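Local coordinates for ribokinase (Giardia lamblia, PDB 6WHJ), which probably phosphorylates D-ribose at O-5, using ATP and a divalent cation, most likely magnesium, to give D-ribose 5-phosphate, at residues Q48-G53 / L78-E83; F63-V68 / P129-V134. One frame throughout, in Å; residues are numbered along the deposited sequence.

Contact 1: residues Q48-G53 / L78-E83; sequences QAIACG and LAHYRE
Tyr-81 and His-80 of helix 72-84 reach across to Ala-49 and Ile-50 of helix 44-55, joining two neighbouring helices on one face of the central sheet of the Rossmann-like ribokinase (PfkB) fold. The segments run nearly parallel, 16° between their directions, and their axes stay 11.8 Å apart, so the gap is filled mainly by the long side chains of Tyr-81, His-80 and Ile-50. Tyr-81 leads with its hydroxyl end. Its OH lies 3.7 Å from Ala-49 CB, which points toward the other helix. Ile-50 passes the same end of the ring obliquely, with CG1 3.7 Å from Tyr-81 OH and 3.9 Å from CZ. In Ile-50, CG1 stands beside the backbone N (chi1 -67°) and the chain is then fully extended, which carries CD1 past the hydroxyl toward His-80. The imidazole, with its CG anti to the backbone N (chi1 -176°), meets this methyl at its edge, near the ring plane, and the two side chains cross at about a right angle. His-41 stacks on His-80, while Phe-64 of strand 62-69 lies nearly parallel to the Tyr-81 ring. Between the two segments the contact is apolar, but the phenol also has a polar partner beside it: Tyr-81 OH is hydrogen-bonded to OG of Ser-46, a predicted substrate-binding residue one turn before Ile-50.

Contact 2: residues F63-V68 / P129-V134; sequences FFVGAV and PDLMAV
Phe-63 and Val-65, alternate residues of strand 62-69, meet Val-134 and Leu-131 on the short helix 131-135. All the interactions between the two segments are apolar and fall into two pairs. In the first, Val-65 CG2 approaches Leu-131 CD1 to 4.1 Å, each side chain touching the other through a single methyl. Leu-131 leaves its backbone with CG anti to N (chi1 174°), and although its CB does not aim directly at the strand, CD1 bends back toward it; the backbones here stay 8.6 Å apart from CA of Val-65 to CA of Leu-131. In the second pair, the CB atoms of Phe-63 and Val-134 point at each other's segment, and Val-134 CG1 comes obliquely to the phenyl ring, 4.2 Å from Phe-63 CD2. Val-10 of strand 9-12 touches Val-65, Leu-131 and Val-134 and so extends the same apolar layer.

The hydrogen bonds of the strand backbone run to neighbouring parts of the same chain: Phe-63 and Val-65 to Ile-11 in the adjacent parallel strand, Val-65 also to Gly-13, and Phe-64 to Pro-87 and Cys-89. On the helix side, Val-134 N makes a weak hydrogen bond of 3.0 Å to Leu-131 O.

Leu-131 and Met-132 also pack on helix 149-165. Phe-64, between the two residues used here, turns to the opposite face of the sheet. Such alternation, with helices covering both faces of a largely parallel sheet, is characteristic of the alpha/beta/alpha sandwich of the ribokinase fold.

Contacts 1 and 2 lie on opposite faces of the central sheet, their centres about 14 Å apart, and strand 62-69 connects them: in sequence it runs between the two helices of contact 1. The contacts touch at Phe-64, which packs on both Ala-49 (CB to CB 3.7 Å) and Tyr-81, and again at Val-68, whose CG2 lies 4.0 Å from Leu-78 CD1. Contact 1 is the one beside the predicted active site. There the His-80 side chain is about 8 Å from that of Arg-17, a predicted substrate-binding residue; on helix 44-55, Gln-48 NE2 is hydrogen-bonded to OD1 of Asp-274, the predicted proton acceptor. In contact 2, the Val-65 side chain is about 9 Å from Gly-45, also predicted to bind substrate.

Contact 1: residues Q48-G53 / L78-E83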
loop_
_atom_site.group_PDB
_atom_site.type_symbol
_atom_site.label_atom_id
_atom_site.label_comp_id
_atom_site.label_asym_id
_atom_site.label_seq_id
_atom_site.Cartn_x
_atom_site.Cartn_y
_atom_site.Cartn_z
ATOM N N GLN B 48 -10.669 -17.058 6.460
ATOM C CA GLN B 48 -11.626 -18.154 6.461
ATOM C C GLN B 48 -11.465 -19.041 7.685
ATOM O O GLN B 48 -12.455 -19.596 8.174
ATOM C CB GLN B 48 -11.484 -18.971 5.184
ATOM C CG GLN B 48 -12.101 -18.313 3.998
ATOM C CD GLN B 48 -11.735 -19.033 2.739
ATOM O OE1 GLN B 48 -11.386 -20.212 2.786
ATOM N NE2 GLN B 48 -11.852 -18.353 1.596
ATOM N N ALA B 49 -10.239 -19.177 8.200
ATOM C CA ALA B 49 -10.045 -19.926 9.437
ATOM C C ALA B 49 -10.611 -19.170 10.635
ATOM O O ALA B 49 -11.145 -19.783 11.568
ATOM C CB ALA B 49 -8.564 -20.230 9.649
ATOM N N ILE B 50 -10.492 -17.840 10.637
ATOM C CA ILE B 50 -11.018 -17.061 11.750
ATOM C C ILE B 50 -12.545 -17.067 11.732
ATOM O O ILE B 50 -13.194 -17.179 12.782
ATOM C CB ILE B 50 -10.423 -15.638 11.718
ATOM C CG1 ILE B 50 -8.920 -15.715 12.018
ATOM C CG2 ILE B 50 -11.122 -14.718 12.709
ATOM C CD1 ILE B 50 -8.164 -14.385 12.018
ATOM N N ALA B 51 -13.142 -17.001 10.537
ATOM C CA ALA B 51 -14.594 -17.113 10.425
ATOM C C ALA B 51 -15.088 -18.464 10.934
ATOM O O ALA B 51 -16.132 -18.540 11.595
ATOM C CB ALA B 51 -15.025 -16.884 8.977
ATOM N N CYS B 52 -14.347 -19.544 10.644
ATOM C CA CYS B 52 -14.700 -20.848 11.204
ATOM C C CYS B 52 -14.712 -20.793 12.723
ATOM O O CYS B 52 -15.702 -21.171 13.358
ATOM C CB CYS B 52 -13.735 -21.937 10.729
ATOM S SG CYS B 52 -13.978 -22.517 9.027
ATOM N N GLY B 53 -13.615 -20.319 13.323
ATOM C CA GLY B 53 -13.531 -20.273 14.770
ATOM C C GLY B 53 -14.639 -19.468 15.421
ATOM O O GLY B 53 -15.109 -19.826 16.503
ATOM N N LEU B 78 0.239 -15.088 15.531
ATOM C CA LEU B 78 0.242 -16.259 16.408
ATOM C C LEU B 78 -0.422 -15.947 17.737
ATOM O O LEU B 78 -1.183 -16.767 18.268
ATOM C CB LEU B 78 1.661 -16.754 16.678
ATOM C CG LEU B 78 2.231 -17.861 15.807
ATOM C CD1 LEU B 78 2.629 -17.282 14.461
ATOM C CD2 LEU B 78 3.402 -18.524 16.496
ATOM N N ALA B 79 -0.111 -14.779 18.309
ATOM C CA ALA B 79 -0.756 -14.375 19.550
ATOM C C ALA B 79 -2.250 -14.170 19.339
ATOM O O ALA B 79 -3.064 -14.535 20.196
ATOM C CB ALA B 79 -0.103 -13.107 20.089
ATOM N N HIS B 80 -2.628 -13.617 18.182
ATOM C CA HIS B 80 -4.035 -13.353 17.901
ATOM C C HIS B 80 -4.834 -14.645 17.875
ATOM O O HIS B 80 -5.954 -14.703 18.401
ATOM C CB HIS B 80 -4.170 -12.613 16.569
ATOM C CG HIS B 80 -5.574 -12.217 16.228
ATOM N ND1 HIS B 80 -6.381 -11.513 17.095
ATOM C CD2 HIS B 80 -6.312 -12.422 15.109
ATOM C CE1 HIS B 80 -7.557 -11.304 16.527
ATOM N NE2 HIS B 80 -7.541 -11.847 15.323
ATOM N N TYR B 81 -4.267 -15.699 17.283
ATOM C CA TYR B 81 -4.962 -16.980 17.244
ATOM C C TYR B 81 -5.141 -17.545 18.642
ATOM O O TYR B 81 -6.179 -18.151 18.940
ATOM C CB TYR B 81 -4.213 -17.959 16.340
ATOM C CG TYR B 81 -4.707 -17.931 14.914
ATOM C CD1 TYR B 81 -4.365 -16.892 14.065
ATOM C CD2 TYR B 81 -5.523 -18.944 14.415
ATOM C CE1 TYR B 81 -4.825 -16.854 12.757
ATOM C CE2 TYR B 81 -5.986 -18.913 13.103
ATOM C CZ TYR B 81 -5.630 -17.864 12.282
ATOM O OH TYR B 81 -6.075 -17.814 10.982
ATOM N N ARG B 82 -4.158 -17.332 19.525
ATOM C CA ARG B 82 -4.296 -17.799 20.902
ATOM C C ARG B 82 -5.486 -17.146 21.594
ATOM O O ARG B 82 -6.320 -17.834 22.190
ATOM C CB ARG B 82 -3.007 -17.550 21.694
ATOM C CG ARG B 82 -1.870 -18.505 21.371
ATOM C CD ARG B 82 -0.676 -18.351 22.332
ATOM N NE ARG B 82 0.154 -17.183 22.040
ATOM C CZ ARG B 82 1.207 -17.210 21.221
ATOM N NH1 ARG B 82 1.548 -18.345 20.615
ATOM N NH2 ARG B 82 1.924 -16.108 21.008
ATOM N N GLU B 83 -5.608 -15.821 21.490
ATOM C CA GLU B 83 -6.737 -15.150 22.124
ATOM C C GLU B 83 -8.070 -15.616 21.541
ATOM O O GLU B 83 -9.087 -15.606 22.245
ATOM C CB GLU B 83 -6.591 -13.630 21.994
#

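Contact 2: residues F63-V68 / P129-V134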
loop_
_atom_site.group_PDB
_atom_site.type_symbol
_atom_site.label_atom_id
_atom_site.label_comp_id
_atom_site.label_asym_id
_atom_site.label_seq_id
_atom_site.Cartn_x
_atom_site.Cartn_y
_atom_site.Cartn_z
ATOM N N PHE B 63 -8.697 -25.505 12.264
ATOM C CA PHE B 63 -7.247 -25.658 12.320
ATOM C C PHE B 63 -6.669 -24.884 11.147
ATOM O O PHE B 63 -7.027 -25.150 9.995
ATOM C CB PHE B 63 -6.850 -27.142 12.263
ATOM C CG PHE B 63 -5.394 -27.413 12.581
ATOM C CD1 PHE B 63 -4.925 -27.322 13.879
ATOM C CD2 PHE B 63 -4.507 -27.796 11.587
ATOM C CE1 PHE B 63 -3.597 -27.578 14.169
ATOM C CE2 PHE B 63 -3.182 -28.052 11.869
ATOM C CZ PHE B 63 -2.727 -27.942 13.163
ATOM N N PHE B 64 -5.812 -23.905 11.427
ATOM C CA PHE B 64 -5.233 -23.083 10.372
ATOM C C PHE B 64 -3.799 -23.532 10.114
ATOM O O PHE B 64 -3.025 -23.741 11.054
ATOM C CB PHE B 64 -5.277 -21.595 10.727
ATOM C CG PHE B 64 -4.598 -20.709 9.705
ATOM C CD1 PHE B 64 -4.975 -20.760 8.367
ATOM C CD2 PHE B 64 -3.611 -19.802 10.086
ATOM C CE1 PHE B 64 -4.356 -19.957 7.425
ATOM C CE2 PHE B 64 -2.994 -18.988 9.143
ATOM C CZ PHE B 64 -3.365 -19.066 7.813
ATOM N N VAL B 65 -3.457 -23.684 8.837
ATOM C CA VAL B 65 -2.122 -24.071 8.406
ATOM C C VAL B 65 -1.599 -22.959 7.514
ATOM O O VAL B 65 -2.174 -22.698 6.450
ATOM C CB VAL B 65 -2.134 -25.408 7.650
ATOM C CG1 VAL B 65 -0.708 -25.817 7.285
ATOM C CG2 VAL B 65 -2.854 -26.480 8.460
ATOM N N GLY B 66 -0.523 -22.304 7.946
ATOM C CA GLY B 66 0.056 -21.201 7.197
ATOM C C GLY B 66 1.454 -20.887 7.679
ATOM O O GLY B 66 1.909 -21.401 8.700
ATOM N N ALA B 67 2.132 -20.014 6.933
ATOM C CA ALA B 67 3.502 -19.615 7.232
ATOM C C ALA B 67 3.612 -18.094 7.251
ATOM O O ALA B 67 3.049 -17.409 6.389
ATOM C CB ALA B 67 4.492 -20.195 6.221
ATOM N N VAL B 68 4.308 -17.577 8.267
ATOM C CA VAL B 68 4.563 -16.156 8.457
ATOM C C VAL B 68 6.046 -15.977 8.779
ATOM O O VAL B 68 6.766 -16.935 9.073
ATOM C CB VAL B 68 3.691 -15.550 9.574
ATOM C CG1 VAL B 68 2.208 -15.728 9.254
ATOM C CG2 VAL B 68 4.052 -16.164 10.940
ATOM N N PRO B 129 5.229 -31.093 8.470
ATOM C CA PRO B 129 5.358 -32.530 8.186
ATOM C C PRO B 129 4.278 -33.393 8.811
ATOM O O PRO B 129 4.122 -34.548 8.394
ATOM C CB PRO B 129 6.741 -32.866 8.752
ATOM C CG PRO B 129 6.977 -31.838 9.804
ATOM C CD PRO B 129 6.361 -30.593 9.271
ATOM N N ASP B 130 3.567 -32.901 9.828
ATOM C CA ASP B 130 2.571 -33.693 10.536
ATOM C C ASP B 130 1.153 -33.396 10.080
ATOM O O ASP B 130 0.198 -33.758 10.774
ATOM C CB ASP B 130 2.714 -33.477 12.040
ATOM C CG ASP B 130 4.027 -34.008 12.562
ATOM O OD1 ASP B 130 4.355 -35.167 12.234
ATOM O OD2 ASP B 130 4.745 -33.260 13.261
ATOM N N LEU B 131 0.999 -32.792 8.903
ATOM C CA LEU B 131 -0.327 -32.436 8.418
ATOM C C LEU B 131 -1.158 -33.674 8.120
ATOM O O LEU B 131 -2.369 -33.685 8.364
ATOM C CB LEU B 131 -0.196 -31.571 7.167
ATOM C CG LEU B 131 -1.458 -31.196 6.390
ATOM C CD1 LEU B 131 -2.368 -30.350 7.266
ATOM C CD2 LEU B 131 -1.089 -30.461 5.122
ATOM N N MET B 132 -0.520 -34.726 7.592
ATOM C CA MET B 132 -1.243 -35.930 7.195
ATOM C C MET B 132 -2.020 -36.518 8.368
ATOM O O MET B 132 -3.154 -36.983 8.202
ATOM C CB MET B 132 -0.262 -36.961 6.620
ATOM C CG MET B 132 -0.908 -38.260 6.161
ATOM S SD MET B 132 -2.008 -38.065 4.727
ATOM C CE MET B 132 -0.826 -37.609 3.450
ATOM N N ALA B 133 -1.435 -36.489 9.565
ATOM C CA ALA B 133 -2.107 -37.055 10.730
ATOM C C ALA B 133 -3.406 -36.317 11.033
ATOM O O ALA B 133 -4.393 -36.933 11.449
ATOM C CB ALA B 133 -1.178 -37.017 11.948
ATOM N N VAL B 134 -3.426 -34.999 10.819
ATOM C CA VAL B 134 -4.629 -34.215 11.083
ATOM C C VAL B 134 -5.666 -34.436 9.988
ATOM O O VAL B 134 -6.860 -34.596 10.270
ATOM C CB VAL B 134 -4.270 -32.722 11.219
ATOM C CG1 VAL B 134 -5.501 -31.908 11.578
ATOM C CG2 VAL B 134 -3.168 -32.512 12.234
#